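Local coordinates for protein putative polyketide cyclase (Bacillus cereus, PDB 3K0Z) that is of unknown function but is a probable lipoprotein with a SnoaL-like fold of the NTF2 clan, and may resemble polyketide cyclases, at residues Q11-M16 and A39-Y44; A21-P26 and D99-G104; K106-L111 and F125-L130. One frame throughout, in Å; residues are numbered along the deposited sequence. Where two conformers were deposited one is given.

Interaction 1. Residues Q11-M16 and A39-Y44; sequences QLLKEM and AAQRFY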
ATOM      1  N   GLN A  11       7.352 -22.443  -5.251  1.00 26.29           N
ATOM      2  CA  GLN A  11       8.433 -22.451  -6.202  1.00 25.56           C
ATOM      3  C   GLN A  11       8.255 -21.255  -7.128  1.00 25.76           C
ATOM      4  O   GLN A  11       7.301 -21.203  -7.934  1.00 25.64           O
ATOM      5  CB  GLN A  11       8.396 -23.740  -7.000  1.00 24.84           C
ATOM      6  CG  GLN A  11       9.536 -23.890  -7.937  1.00 30.83           C
ATOM      7  CD  GLN A  11       9.457 -25.199  -8.714  1.00 29.48           C
ATOM      8  OE1 GLN A  11       9.236 -26.264  -8.122  1.00 23.97           O
ATOM      9  NE2 GLN A  11       9.623 -25.117 -10.035  1.00 26.74           N
ATOM     10  N   LEU A  12       9.173 -20.299  -7.018  1.00 22.00           N
ATOM     11  CA  LEU A  12       9.095 -19.067  -7.769  1.00 21.40           C
ATOM     12  C   LEU A  12       9.511 -19.236  -9.221  1.00 21.19           C
ATOM     13  O   LEU A  12      10.354 -20.086  -9.534  1.00 20.90           O
ATOM     14  CB  LEU A  12      10.001 -18.015  -7.122  1.00 18.78           C
ATOM     15  CG  LEU A  12       9.683 -17.599  -5.697  1.00 25.50           C
ATOM     16  CD1 LEU A  12      10.834 -16.758  -5.193  1.00 25.09           C
ATOM     17  CD2 LEU A  12       8.319 -16.854  -5.557  1.00 18.38           C
ATOM     18  N   LEU A  13       8.942 -18.389 -10.088  1.00 19.62           N
ATOM     19  CA  LEU A  13       9.307 -18.369 -11.485  1.00 19.69           C
ATOM     20  C   LEU A  13      10.653 -17.674 -11.627  1.00 21.37           C
ATOM     21  O   LEU A  13      10.947 -16.671 -10.950  1.00 19.63           O
ATOM     22  CB  LEU A  13       8.257 -17.627 -12.321  1.00 21.02           C
ATOM     23  CG  LEU A  13       6.880 -18.251 -12.570  1.00 19.42           C
ATOM     24  CD1 LEU A  13       5.989 -17.226 -13.263  1.00 19.64           C
ATOM     25  CD2 LEU A  13       6.976 -19.528 -13.364  1.00 20.64           C
ATOM     26  N   LYS A  14      11.500 -18.261 -12.460  1.00 24.97           N
ATOM     27  CA  LYS A  14      12.827 -17.728 -12.711  1.00 23.99           C
ATOM     28  C   LYS A  14      12.709 -16.648 -13.757  1.00 24.00           C
ATOM     29  O   LYS A  14      11.715 -16.553 -14.481  1.00 24.35           O
ATOM     30  CB  LYS A  14      13.787 -18.844 -13.147  1.00 27.40           C
ATOM     31  CG  LYS A  14      14.140 -19.797 -12.008  1.00 29.39           C
ATOM     32  N   GLU A  15      13.710 -15.772 -13.754  1.00 22.93           N
ATOM     33  CA  GLU A  15      13.833 -14.690 -14.693  1.00 24.79           C
ATOM     34  C   GLU A  15      12.701 -13.637 -14.595  1.00 22.10           C
ATOM     35  O   GLU A  15      12.426 -12.932 -15.551  1.00 23.97           O
ATOM     36  CB  GLU A  15      14.021 -15.234 -16.107  1.00 25.10           C
ATOM     37  CG  GLU A  15      15.225 -16.177 -16.182  1.00 23.18           C
ATOM     38  CD  GLU A  15      15.467 -16.706 -17.588  1.00 33.38           C
ATOM     39  OE1 GLU A  15      15.051 -16.055 -18.585  1.00 29.83           O
ATOM     40  OE2 GLU A  15      16.087 -17.783 -17.690  1.00 31.82           O
HETATM   41  N   MSE A  16      12.118 -13.527 -13.415  1.00 21.31           N
HETATM   42  CA  MSE A  16      11.109 -12.530 -13.092  1.00 22.06           C
HETATM   43  C   MSE A  16      11.446 -12.078 -11.685  1.00 21.26           C
HETATM   44  O   MSE A  16      12.168 -12.779 -10.964  1.00 20.47           O
HETATM   45  CB  MSE A  16       9.706 -13.129 -13.142  1.00 19.12           C
HETATM   46  CG  MSE A  16       9.313 -13.461 -14.535  1.00 24.62           C
HETATM   47 SE   MSE A  16       7.489 -14.061 -14.541  0.75 28.73          SE
HETATM   48  CE  MSE A  16       7.369 -14.765 -16.379  1.00 25.71           C
ATOM     49  N   ALA A  39       1.265 -14.798 -10.428  1.00 18.83           N
ATOM     50  CA  ALA A  39       0.594 -13.654 -11.078  1.00 20.37           C
ATOM     51  C   ALA A  39       1.301 -12.377 -10.670  1.00 18.59           C
ATOM     52  O   ALA A  39       1.529 -11.471 -11.478  1.00 19.10           O
ATOM     53  CB  ALA A  39      -0.905 -13.612 -10.682  1.00 19.68           C
ATOM     54  N   ALA A  40       1.661 -12.297  -9.403  1.00 19.96           N
ATOM     55  CA  ALA A  40       2.401 -11.118  -8.906  1.00 19.64           C
ATOM     56  C   ALA A  40       3.732 -11.014  -9.599  1.00 21.39           C
ATOM     57  O   ALA A  40       4.094  -9.941 -10.018  1.00 16.82           O
ATOM     58  CB  ALA A  40       2.603 -11.209  -7.423  1.00 19.06           C
ATOM     59  N   GLN A  41       4.453 -12.133  -9.743  1.00 21.38           N
ATOM     60  CA  GLN A  41       5.748 -12.097 -10.397  1.00 21.73           C
ATOM     61  C   GLN A  41       5.638 -11.604 -11.849  1.00 18.37           C
ATOM     62  O   GLN A  41       6.456 -10.783 -12.299  1.00 20.79           O
ATOM     63  CB  GLN A  41       6.403 -13.452 -10.364  1.00 20.69           C
ATOM     64  CG  GLN A  41       7.001 -13.860  -9.045  1.00 19.88           C
ATOM     65  CD  GLN A  41       7.852 -15.082  -9.208  1.00 23.89           C
ATOM     66  OE1 GLN A  41       7.376 -16.238  -9.097  1.00 21.97           O
ATOM     67  NE2 GLN A  41       9.142 -14.855  -9.453  1.00 19.48           N
ATOM     68  N   ARG A  42       4.619 -12.081 -12.570  1.00 21.54           N
ATOM     69  CA  ARG A  42       4.427 -11.689 -13.970  1.00 18.10           C
ATOM     70  C   ARG A  42       4.028 -10.244 -14.060  1.00 17.49           C
ATOM     71  O   ARG A  42       4.411  -9.572 -14.976  1.00 17.38           O
ATOM     72  CB  ARG A  42       3.352 -12.522 -14.665  1.00 20.32           C
ATOM     73  CG  ARG A  42       3.739 -13.961 -14.920  1.00 22.28           C
ATOM     74  CD  ARG A  42       2.740 -14.693 -15.804  1.00 24.02           C
ATOM     75  NE  ARG A  42       3.052 -16.130 -15.915  1.00 27.98           N
ATOM     76  CZ  ARG A  42       2.565 -17.088 -15.110  1.00 26.52           C
ATOM     77  NH1 ARG A  42       1.686 -16.835 -14.146  1.00 37.74           N
ATOM     78  NH2 ARG A  42       2.927 -18.342 -15.312  1.00 38.39           N
ATOM     79  N   PHE A  43       3.204  -9.781 -13.133  1.00 17.99           N
ATOM     80  CA  PHE A  43       2.775  -8.412 -13.103  1.00 18.42           C
ATOM     81  C   PHE A  43       3.989  -7.502 -12.883  1.00 20.06           C
ATOM     82  O   PHE A  43       4.150  -6.508 -13.607  1.00 16.78           O
ATOM     83  CB  PHE A  43       1.705  -8.192 -12.006  1.00 17.98           C
ATOM     84  CG  PHE A  43       0.921  -6.894 -12.139  1.00 22.41           C
ATOM     85  CD1 PHE A  43       0.190  -6.606 -13.291  1.00 22.40           C
ATOM     86  CD2 PHE A  43       0.836  -6.007 -11.070  1.00 20.94           C
ATOM     87  CE1 PHE A  43      -0.551  -5.414 -13.383  1.00 21.89           C
ATOM     88  CE2 PHE A  43       0.041  -4.848 -11.163  1.00 19.64           C
ATOM     89  CZ  PHE A  43      -0.630  -4.567 -12.310  1.00 22.80           C
ATOM     90  N   TYR A  44       4.858  -7.821 -11.923  1.00 19.68           N
ATOM     91  CA  TYR A  44       6.056  -6.970 -11.733  1.00 17.83           C
ATOM     92  C   TYR A  44       7.151  -7.213 -12.797  1.00 17.46           C
ATOM     93  O   TYR A  44       7.927  -6.294 -13.062  1.00 18.25           O
ATOM     94  CB  TYR A  44       6.544  -6.914 -10.270  1.00 21.77           C
ATOM     95  CG  TYR A  44       5.372  -6.432  -9.453  1.00 19.38           C
ATOM     96  CD1 TYR A  44       4.910  -5.127  -9.584  1.00 18.05           C
ATOM     97  CD2 TYR A  44       4.640  -7.311  -8.680  1.00 23.17           C
ATOM     98  CE1 TYR A  44       3.733  -4.694  -8.969  1.00 18.93           C
ATOM     99  CE2 TYR A  44       3.482  -6.878  -8.014  1.00 17.65           C
ATOM    100  CZ  TYR A  44       3.045  -5.570  -8.173  1.00 19.31           C
ATOM    101  OH  TYR A  44       1.898  -5.164  -7.562  1.00 25.05           O
TER

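Interaction 2. Residues A21-P26 and D99-G104; sequences AMTIDP and DLLVVG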
ATOM      1  N   ALA A  21      10.852 -10.883   0.584  1.00 20.39           N
ATOM      2  CA  ALA A  21      10.175 -11.421   1.782  1.00 21.25           C
ATOM      3  C   ALA A  21       8.742 -11.761   1.376  1.00 20.70           C
ATOM      4  O   ALA A  21       8.184 -11.140   0.463  1.00 22.09           O
ATOM      5  CB  ALA A  21      10.198 -10.398   2.926  1.00 22.63           C
HETATM    6  N   MSE A  22       8.165 -12.778   2.002  1.00 18.89           N
HETATM    7  CA  MSE A  22       6.786 -13.165   1.737  1.00 24.21           C
HETATM    8  C   MSE A  22       6.124 -13.730   2.954  1.00 21.35           C
HETATM    9  O   MSE A  22       6.773 -14.437   3.720  1.00 17.73           O
HETATM   10  CB  MSE A  22       6.715 -14.319   0.718  1.00 22.43           C
HETATM   11  CG  MSE A  22       6.814 -13.959  -0.669  1.00 30.92           C
HETATM   12 SE   MSE A  22       6.455 -15.484  -1.869  0.75 36.63          SE
HETATM   13  CE  MSE A  22       7.769 -16.565  -1.496  1.00 26.59           C
ATOM     14  N   THR A  23       4.827 -13.473   3.079  1.00 18.41           N
ATOM     15  CA  THR A  23       3.983 -14.114   4.037  1.00 19.82           C
ATOM     16  C   THR A  23       2.791 -14.725   3.284  1.00 20.84           C
ATOM     17  O   THR A  23       2.025 -14.027   2.598  1.00 19.94           O
ATOM     18  CB  THR A  23       3.508 -13.103   5.105  1.00 21.34           C
ATOM     19  OG1 THR A  23       4.651 -12.563   5.772  1.00 19.63           O
ATOM     20  CG2 THR A  23       2.590 -13.759   6.093  1.00 20.19           C
ATOM     21  N   ILE A  24       2.645 -16.038   3.403  0.50 20.42           N
ATOM     22  CA  ILE A  24       1.541 -16.737   2.767  0.50 18.03           C
ATOM     23  C   ILE A  24       0.616 -17.436   3.771  0.50 20.24           C
ATOM     24  O   ILE A  24       1.051 -18.233   4.601  0.50 20.29           O
ATOM     25  CB  ILE A  24       2.023 -17.778   1.766  0.50 17.52           C
ATOM     26  CG1 ILE A  24       3.068 -17.171   0.801  0.50 16.53           C
ATOM     27  CG2 ILE A  24       0.795 -18.322   1.041  0.50 13.98           C
ATOM     28  CD1 ILE A  24       3.785 -18.185  -0.141  0.50 13.08           C
ATOM     29  N   ASP A  25      -0.665 -17.121   3.646  1.00 19.02           N
ATOM     30  CA  ASP A  25      -1.771 -17.744   4.408  1.00 19.69           C
ATOM     31  C   ASP A  25      -1.605 -19.273   4.323  1.00 21.19           C
ATOM     32  O   ASP A  25      -1.632 -19.825   3.235  1.00 20.09           O
ATOM     33  CB  ASP A  25      -3.057 -17.283   3.698  1.00 19.92           C
ATOM     34  CG  ASP A  25      -4.350 -17.922   4.192  1.00 21.30           C
ATOM     35  OD1 ASP A  25      -4.367 -18.857   5.022  1.00 25.03           O
ATOM     36  OD2 ASP A  25      -5.388 -17.466   3.654  1.00 21.51           O
ATOM     37  N   PRO A  26      -1.391 -19.942   5.466  1.00 19.38           N
ATOM     38  CA  PRO A  26      -1.195 -21.395   5.528  1.00 21.21           C
ATOM     39  C   PRO A  26      -2.353 -22.249   5.047  1.00 20.26           C
ATOM     40  O   PRO A  26      -2.164 -23.414   4.732  1.00 19.45           O
ATOM     41  CB  PRO A  26      -0.986 -21.660   7.025  1.00 24.15           C
ATOM     42  CG  PRO A  26      -0.618 -20.392   7.608  1.00 23.75           C
ATOM     43  CD  PRO A  26      -1.208 -19.316   6.782  1.00 22.75           C
ATOM     44  N   ASP A  99       8.246  -7.107  -0.716  1.00 16.33           N
ATOM     45  CA  ASP A  99       7.472  -7.933   0.195  1.00 19.83           C
ATOM     46  C   ASP A  99       6.161  -8.301  -0.515  1.00 19.37           C
ATOM     47  O   ASP A  99       5.645  -7.526  -1.319  1.00 17.29           O
ATOM     48  CB  ASP A  99       7.270  -7.182   1.506  1.00 17.30           C
ATOM     49  CG  ASP A  99       6.779  -8.074   2.674  1.00 21.59           C
ATOM     50  OD1 ASP A  99       6.709  -9.313   2.553  1.00 21.03           O
ATOM     51  OD2 ASP A  99       6.434  -7.475   3.731  1.00 25.65           O
ATOM     52  N   LEU A 100       5.727  -9.533  -0.313  1.00 20.04           N
ATOM     53  CA  LEU A 100       4.487 -10.044  -0.846  1.00 20.33           C
ATOM     54  C   LEU A 100       3.665 -10.719   0.244  1.00 17.91           C
ATOM     55  O   LEU A 100       4.132 -11.708   0.863  1.00 19.72           O
ATOM     56  CB  LEU A 100       4.814 -11.055  -1.948  1.00 23.55           C
ATOM     57  CG  LEU A 100       3.866 -11.190  -3.100  1.00 27.09           C
ATOM     58  CD1 LEU A 100       3.778  -9.827  -3.920  1.00 22.78           C
ATOM     59  CD2 LEU A 100       4.246 -12.411  -3.966  1.00 24.98           C
ATOM     60  N   LEU A 101       2.440 -10.239   0.468  1.00 16.49           N
ATOM     61  CA  LEU A 101       1.523 -10.788   1.539  1.00 15.62           C
ATOM     62  C   LEU A 101       0.331 -11.445   0.844  1.00 17.58           C
ATOM     63  O   LEU A 101      -0.443 -10.766   0.139  1.00 17.59           O
ATOM     64  CB  LEU A 101       1.042  -9.694   2.463  1.00 15.96           C
ATOM     65  CG  LEU A 101       2.209  -8.785   2.867  1.00 17.76           C
ATOM     66  CD1 LEU A 101       1.669  -7.511   3.645  1.00 20.85           C
ATOM     67  CD2 LEU A 101       3.268  -9.594   3.657  1.00 21.04           C
ATOM     68  N   VAL A 102       0.181 -12.753   1.037  1.00 18.16           N
ATOM     69  CA  VAL A 102      -0.819 -13.533   0.268  1.00 17.93           C
ATOM     70  C   VAL A 102      -1.891 -14.125   1.183  1.00 18.75           C
ATOM     71  O   VAL A 102      -1.589 -14.931   2.021  1.00 17.75           O
ATOM     72  CB  VAL A 102      -0.129 -14.612  -0.579  1.00 18.09           C
ATOM     73  CG1 VAL A 102      -1.141 -15.324  -1.432  1.00 17.80           C
ATOM     74  CG2 VAL A 102       1.036 -13.982  -1.458  1.00 16.46           C
ATOM     75  N   VAL A 103      -3.160 -13.720   1.007  1.00 19.63           N
ATOM     76  CA  VAL A 103      -4.226 -14.177   1.900  1.00 18.32           C
ATOM     77  C   VAL A 103      -5.569 -14.126   1.238  1.00 18.83           C
ATOM     78  O   VAL A 103      -5.879 -13.169   0.545  1.00 19.53           O
ATOM     79  CB  VAL A 103      -4.231 -13.358   3.221  1.00 20.22           C
ATOM     80  CG1 VAL A 103      -4.579 -11.842   3.007  1.00 13.92           C
ATOM     81  CG2 VAL A 103      -5.162 -14.032   4.303  1.00 15.84           C
ATOM     82  N   GLY A 104      -6.358 -15.185   1.399  1.00 18.64           N
ATOM     83  CA  GLY A 104      -7.671 -15.281   0.750  1.00 19.49           C
ATOM     84  C   GLY A 104      -7.489 -15.146  -0.764  1.00 19.49           C
ATOM     85  O   GLY A 104      -6.756 -15.907  -1.331  1.00 18.91           O
TER
HETATM   86  O   HOH W   1       6.554 -10.815   4.719  1.00 18.29           O

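Interaction 3. Residues K106-L111 and F125-L130; sequences KVTARL and FAIDIL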
ATOM      1  N   LYS A 106      -6.443 -12.131  -2.116  1.00 18.04           N
ATOM      2  CA  LYS A 106      -5.762 -10.838  -2.200  1.00 18.40           C
ATOM      3  C   LYS A 106      -4.246 -10.987  -2.049  1.00 22.12           C
ATOM      4  O   LYS A 106      -3.736 -11.875  -1.334  1.00 19.85           O
ATOM      5  CB  LYS A 106      -6.332  -9.863  -1.146  1.00 19.89           C
ATOM      6  CG  LYS A 106      -7.824  -9.450  -1.317  1.00 20.54           C
ATOM      7  CD  LYS A 106      -8.032  -8.086  -1.873  1.00 24.34           C
ATOM      8  CE  LYS A 106      -9.530  -7.773  -2.079  1.00 20.70           C
ATOM      9  NZ  LYS A 106     -10.328  -7.394  -0.874  1.00 22.65           N
ATOM     10  N   VAL A 107      -3.517 -10.145  -2.778  1.00 22.89           N
ATOM     11  CA  VAL A 107      -2.053 -10.103  -2.672  1.00 18.79           C
ATOM     12  C   VAL A 107      -1.654  -8.645  -2.440  1.00 21.06           C
ATOM     13  O   VAL A 107      -2.077  -7.778  -3.169  1.00 21.92           O
ATOM     14  CB  VAL A 107      -1.349 -10.613  -3.969  1.00 18.65           C
ATOM     15  CG1 VAL A 107       0.207 -10.453  -3.870  1.00 16.87           C
ATOM     16  CG2 VAL A 107      -1.670 -12.044  -4.224  1.00 19.01           C
ATOM     17  N   THR A 108      -0.855  -8.379  -1.417  1.00 19.78           N
ATOM     18  CA  THR A 108      -0.278  -7.046  -1.247  1.00 16.90           C
ATOM     19  C   THR A 108       1.162  -7.137  -1.663  1.00 20.15           C
ATOM     20  O   THR A 108       1.862  -8.039  -1.196  1.00 17.82           O
ATOM     21  CB  THR A 108      -0.295  -6.620   0.200  1.00 21.72           C
ATOM     22  OG1 THR A 108      -1.649  -6.677   0.697  1.00 20.51           O
ATOM     23  CG2 THR A 108       0.282  -5.195   0.315  1.00 21.40           C
ATOM     24  N   ALA A 109       1.590  -6.233  -2.532  1.00 19.06           N
ATOM     25  CA  ALA A 109       2.987  -6.141  -2.934  1.00 19.73           C
ATOM     26  C   ALA A 109       3.554  -4.796  -2.539  1.00 18.02           C
ATOM     27  O   ALA A 109       2.890  -3.757  -2.767  1.00 16.68           O
ATOM     28  CB  ALA A 109       3.156  -6.350  -4.501  1.00 15.26           C
ATOM     29  N   ARG A 110       4.772  -4.808  -1.982  1.00 17.53           N
ATOM     30  CA  ARG A 110       5.507  -3.592  -1.755  1.00 17.00           C
ATOM     31  C   ARG A 110       6.684  -3.606  -2.724  1.00 15.87           C
ATOM     32  O   ARG A 110       7.521  -4.536  -2.699  1.00 16.55           O
ATOM     33  CB  ARG A 110       6.001  -3.485  -0.309  1.00 17.83           C
ATOM     34  CG  ARG A 110       6.824  -2.267  -0.008  1.00 17.64           C
ATOM     35  CD  ARG A 110       7.072  -2.072   1.519  1.00 18.36           C
ATOM     36  NE  ARG A 110       7.885  -3.116   2.136  1.00 19.83           N
ATOM     37  CZ  ARG A 110       9.207  -3.161   2.110  1.00 22.61           C
ATOM     38  NH1 ARG A 110       9.904  -2.277   1.432  1.00 21.91           N
ATOM     39  NH2 ARG A 110       9.838  -4.141   2.743  1.00 21.64           N
ATOM     40  N   LEU A 111       6.769  -2.572  -3.534  1.00 17.06           N
ATOM     41  CA  LEU A 111       7.760  -2.481  -4.613  1.00 16.73           C
ATOM     42  C   LEU A 111       8.825  -1.424  -4.402  1.00 19.77           C
ATOM     43  O   LEU A 111       8.600  -0.454  -3.661  1.00 19.91           O
ATOM     44  CB  LEU A 111       7.044  -2.169  -5.928  1.00 20.66           C
ATOM     45  CG  LEU A 111       5.952  -3.136  -6.448  1.00 15.64           C
ATOM     46  CD1 LEU A 111       6.329  -4.686  -6.308  1.00 14.90           C
ATOM     47  CD2 LEU A 111       4.540  -2.831  -5.881  1.00 16.90           C
ATOM     48  N   PHE A 125       9.278   4.055  -3.863  1.00 22.51           N
ATOM     49  CA  PHE A 125       8.506   2.853  -3.599  1.00 22.21           C
ATOM     50  C   PHE A 125       7.016   2.923  -3.961  1.00 19.57           C
ATOM     51  O   PHE A 125       6.462   3.992  -4.237  1.00 18.55           O
ATOM     52  CB  PHE A 125       8.705   2.423  -2.155  1.00 22.06           C
ATOM     53  CG  PHE A 125       7.855   3.149  -1.181  1.00 22.32           C
ATOM     54  CD1 PHE A 125       8.259   4.347  -0.660  1.00 22.22           C
ATOM     55  CD2 PHE A 125       6.644   2.604  -0.741  1.00 26.89           C
ATOM     56  CE1 PHE A 125       7.486   5.031   0.263  1.00 26.78           C
ATOM     57  CE2 PHE A 125       5.864   3.276   0.188  1.00 19.10           C
ATOM     58  CZ  PHE A 125       6.312   4.528   0.675  1.00 21.57           C
ATOM     59  N   ALA A 126       6.378   1.749  -3.990  1.00 20.81           N
ATOM     60  CA  ALA A 126       4.944   1.658  -4.282  1.00 19.10           C
ATOM     61  C   ALA A 126       4.365   0.532  -3.414  1.00 18.71           C
ATOM     62  O   ALA A 126       5.102  -0.369  -2.963  1.00 18.38           O
ATOM     63  CB  ALA A 126       4.721   1.378  -5.777  1.00 19.87           C
ATOM     64  N   ILE A 127       3.065   0.599  -3.163  1.00 18.17           N
ATOM     65  CA  ILE A 127       2.318  -0.507  -2.539  1.00 20.13           C
ATOM     66  C   ILE A 127       1.065  -0.771  -3.387  1.00 21.20           C
ATOM     67  O   ILE A 127       0.340   0.186  -3.748  1.00 19.46           O
ATOM     68  CB  ILE A 127       1.877  -0.240  -1.059  1.00 23.63           C
ATOM     69  CG1 ILE A 127       3.065   0.170  -0.176  1.00 18.99           C
ATOM     70  CG2 ILE A 127       1.209  -1.509  -0.533  1.00 20.71           C
ATOM     71  CD1 ILE A 127       2.707   0.612   1.257  1.00 20.36           C
ATOM     72  N   ASP A 128       0.818  -2.049  -3.708  1.00 21.17           N
ATOM     73  CA  ASP A 128      -0.311  -2.437  -4.527  1.00 20.40           C
ATOM     74  C   ASP A 128      -1.095  -3.505  -3.821  1.00 22.29           C
ATOM     75  O   ASP A 128      -0.511  -4.375  -3.175  1.00 21.36           O
ATOM     76  CB  ASP A 128       0.106  -3.086  -5.846  1.00 24.64           C
ATOM     77  CG  ASP A 128       0.950  -2.197  -6.757  1.00 30.03           C
ATOM     78  OD1 ASP A 128       1.370  -1.066  -6.376  1.00 37.89           O
ATOM     79  OD2 ASP A 128       1.176  -2.641  -7.914  1.00 36.92           O
ATOM     80  N   ILE A 129      -2.406  -3.457  -3.974  1.00 18.99           N
ATOM     81  CA  ILE A 129      -3.293  -4.519  -3.509  1.00 20.39           C
ATOM     82  C   ILE A 129      -3.922  -5.112  -4.781  1.00 19.68           C
ATOM     83  O   ILE A 129      -4.587  -4.405  -5.557  1.00 21.50           O
ATOM     84  CB  ILE A 129      -4.398  -4.017  -2.580  1.00 23.23           C
ATOM     85  CG1 ILE A 129      -3.778  -3.480  -1.277  1.00 25.51           C
ATOM     86  CG2 ILE A 129      -5.383  -5.174  -2.296  1.00 15.47           C
ATOM     87  CD1 ILE A 129      -4.724  -2.615  -0.461  1.00 21.81           C
ATOM     88  N   LEU A 130      -3.688  -6.400  -4.969  1.00 17.37           N
ATOM     89  CA  LEU A 130      -4.179  -7.132  -6.139  1.00 19.11           C
ATOM     90  C   LEU A 130      -5.271  -8.127  -5.753  1.00 21.38           C
ATOM     91  O   LEU A 130      -5.111  -8.841  -4.786  1.00 21.14           O
ATOM     92  CB  LEU A 130      -3.026  -7.902  -6.744  1.00 19.27           C
ATOM     93  CG  LEU A 130      -1.709  -7.192  -7.046  1.00 18.14           C
ATOM     94  CD1 LEU A 130      -0.693  -8.289  -7.439  1.00 23.60           C
ATOM     95  CD2 LEU A 130      -1.776  -6.100  -8.108  1.00 19.27           C
TER

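Interaction 1. Residues Q11-M16 and A39-Y44
Two flat groups of the helix meet the N-terminal segment, the carboxamide of Gln41 and the guanidinium of Arg42. The guanidinium carries Leu13 CD1 over one face, offset toward the rim on the NH2 side, with 3.8 Å between Leu13 CD1 and Arg42 NH2. The carboxamide instead reads the backbone of Leu13, from the end of a chain whose CG is anti to the Gln41 carbonyl carbon (chi1 -76°) and which runs extended beyond. Gln41 OE1 accepts the Leu13 N-H on a lone pair in the carbonyl plane, at 2.8 Å from Leu13 N and with an N-H...O angle of 163°. Gln41 NE2 returns a bond to Leu13 O, 3.0 Å away and again on an in-plane lone pair; Leu13 O sits somewhat out of the amide plane, and this bond is less straight. NE2 also bonds to Pro17 O, so three bonds hold the buried carboxamide and fix its rotation. Leu12 crosses the Gln41 side chain at about a right angle, its CD2 resting 3.7 Å from Gln41 OE1. The selenium of Met16, a selenomethionine, packs on the aliphatic root of Arg42, with Met16 SE 3.8 Å from Arg42 CG. A glutamine amide that pairs with the N-H and C=O of one residue, much as a neighbouring beta strand would, thus fastens the irregular N-terminal segment to helix 30-49 of the SnoaL-like fold.

Interaction 2. Residues A21-P26 and D99-G104
Met22 and Leu100 stand side by side and point the same way, with Met22 CG 3.8 Å from Leu100 CB, and Ile24 and Val102 repeat this pattern two residues on, CG2 of Ile24 resting against CB of Val102. On the other face of the sheet Thr23 and Leu101 meet at a slant, Leu101 CD2 lying 3.8 Å from Thr23 CB. Thr23 OG1, anti to its own carbonyl carbon (chi1 -60°), shares a water with Asp99: the water donates to Asp99 OD1 over 2.6 Å and is 2.8 Å from Thr23 OG1. The other oxygen, Asp99 OD2, forms a salt bridge with Lys106 of the second subunit. At the far end Asp25 crosses Val103 at about a right angle; its OD2 makes a weak bond to Gly104 N at 3.4 Å, while OD1 is bonded to Ser27 OG. Parallel pairing underlies all this, with four backbone bonds running from Leu100 N to Ala21 O through to Asp25 N and Val102 O. Strand 22-24 thus forms an edge of the chain's mixed sheet beside strand 93-103. Met22, Leu100, Ile24 and Val102 face helix 30-49, whereas Leu101 packs on Thr108 of the second subunit, and strand 106-117 flanks 93-103 on its other side.

Interaction 3. Residues K106-L111 and F125-L130
Strands 106-111 and 125-130 run antiparallel, their axes 4.6 Å apart at closest and 170° between directions. Val107 with Leu130, Ala109 with Asp128 and Leu111 with Ala126 are the hydrogen-bonded pairs, each contributing two backbone bonds; Leu130 N to Val107 O, at 2.8 Å, is nearly straight. Toward Phe125 the pattern becomes less regular: Ala126 N lies well above the carbonyl plane of Leu111, at 3.1 Å from Leu111 O. The segments belong to the long hairpin of strands 106-117 and 120-133, in the middle of the curved sheet of the SnoaL-like, NTF2-type fold. On one face Thr108 and Ile127 lie side by side, with Thr108 CG2 3.9 Å from Ile127 CG2, and Lys106 CD reaches Ile129 CG2 at 4.0 Å. On this face Thr108 OG1 hydrogen-bonds Thr108 OG1 of the second subunit. On the opposite face CG of Asp128, anti to its carbonyl carbon (chi1 -60°), sets the carboxylate beside Leu111, which crosses it at about a right angle with Leu111 CD2 3.7 Å from Asp128 OD1. The buried Asp128 OD2 is hydrogen-bonded with Tyr44 OH of helix 30-49; the Tyr44 side chain also touches Ala109, Leu111 and Leu130.

Helix 30-49 and the mixed sheet connect the three contacts. The centres of interactions 1 and 2 lie about 14 Å apart, as do those of 1 and 3, while 2 and 3 are about 11 Å apart. Along the chain, interactions 1 and 2 interleave, and both close before interaction 3 opens. Interactions 2 and 3 are joined directly, since strands 93-103 and 106-117 are sheet neighbours, with Leu101 N 2.8 Å from Thr108 O. The helix of interaction 1 packs through Ala40 on Leu100 and through Phe43 on Leu130. The sheet face bearing Leu100, Ala109 and Leu130 thus packs on the helix, while the face bearing Leu101 and Thr108 meets the second subunit.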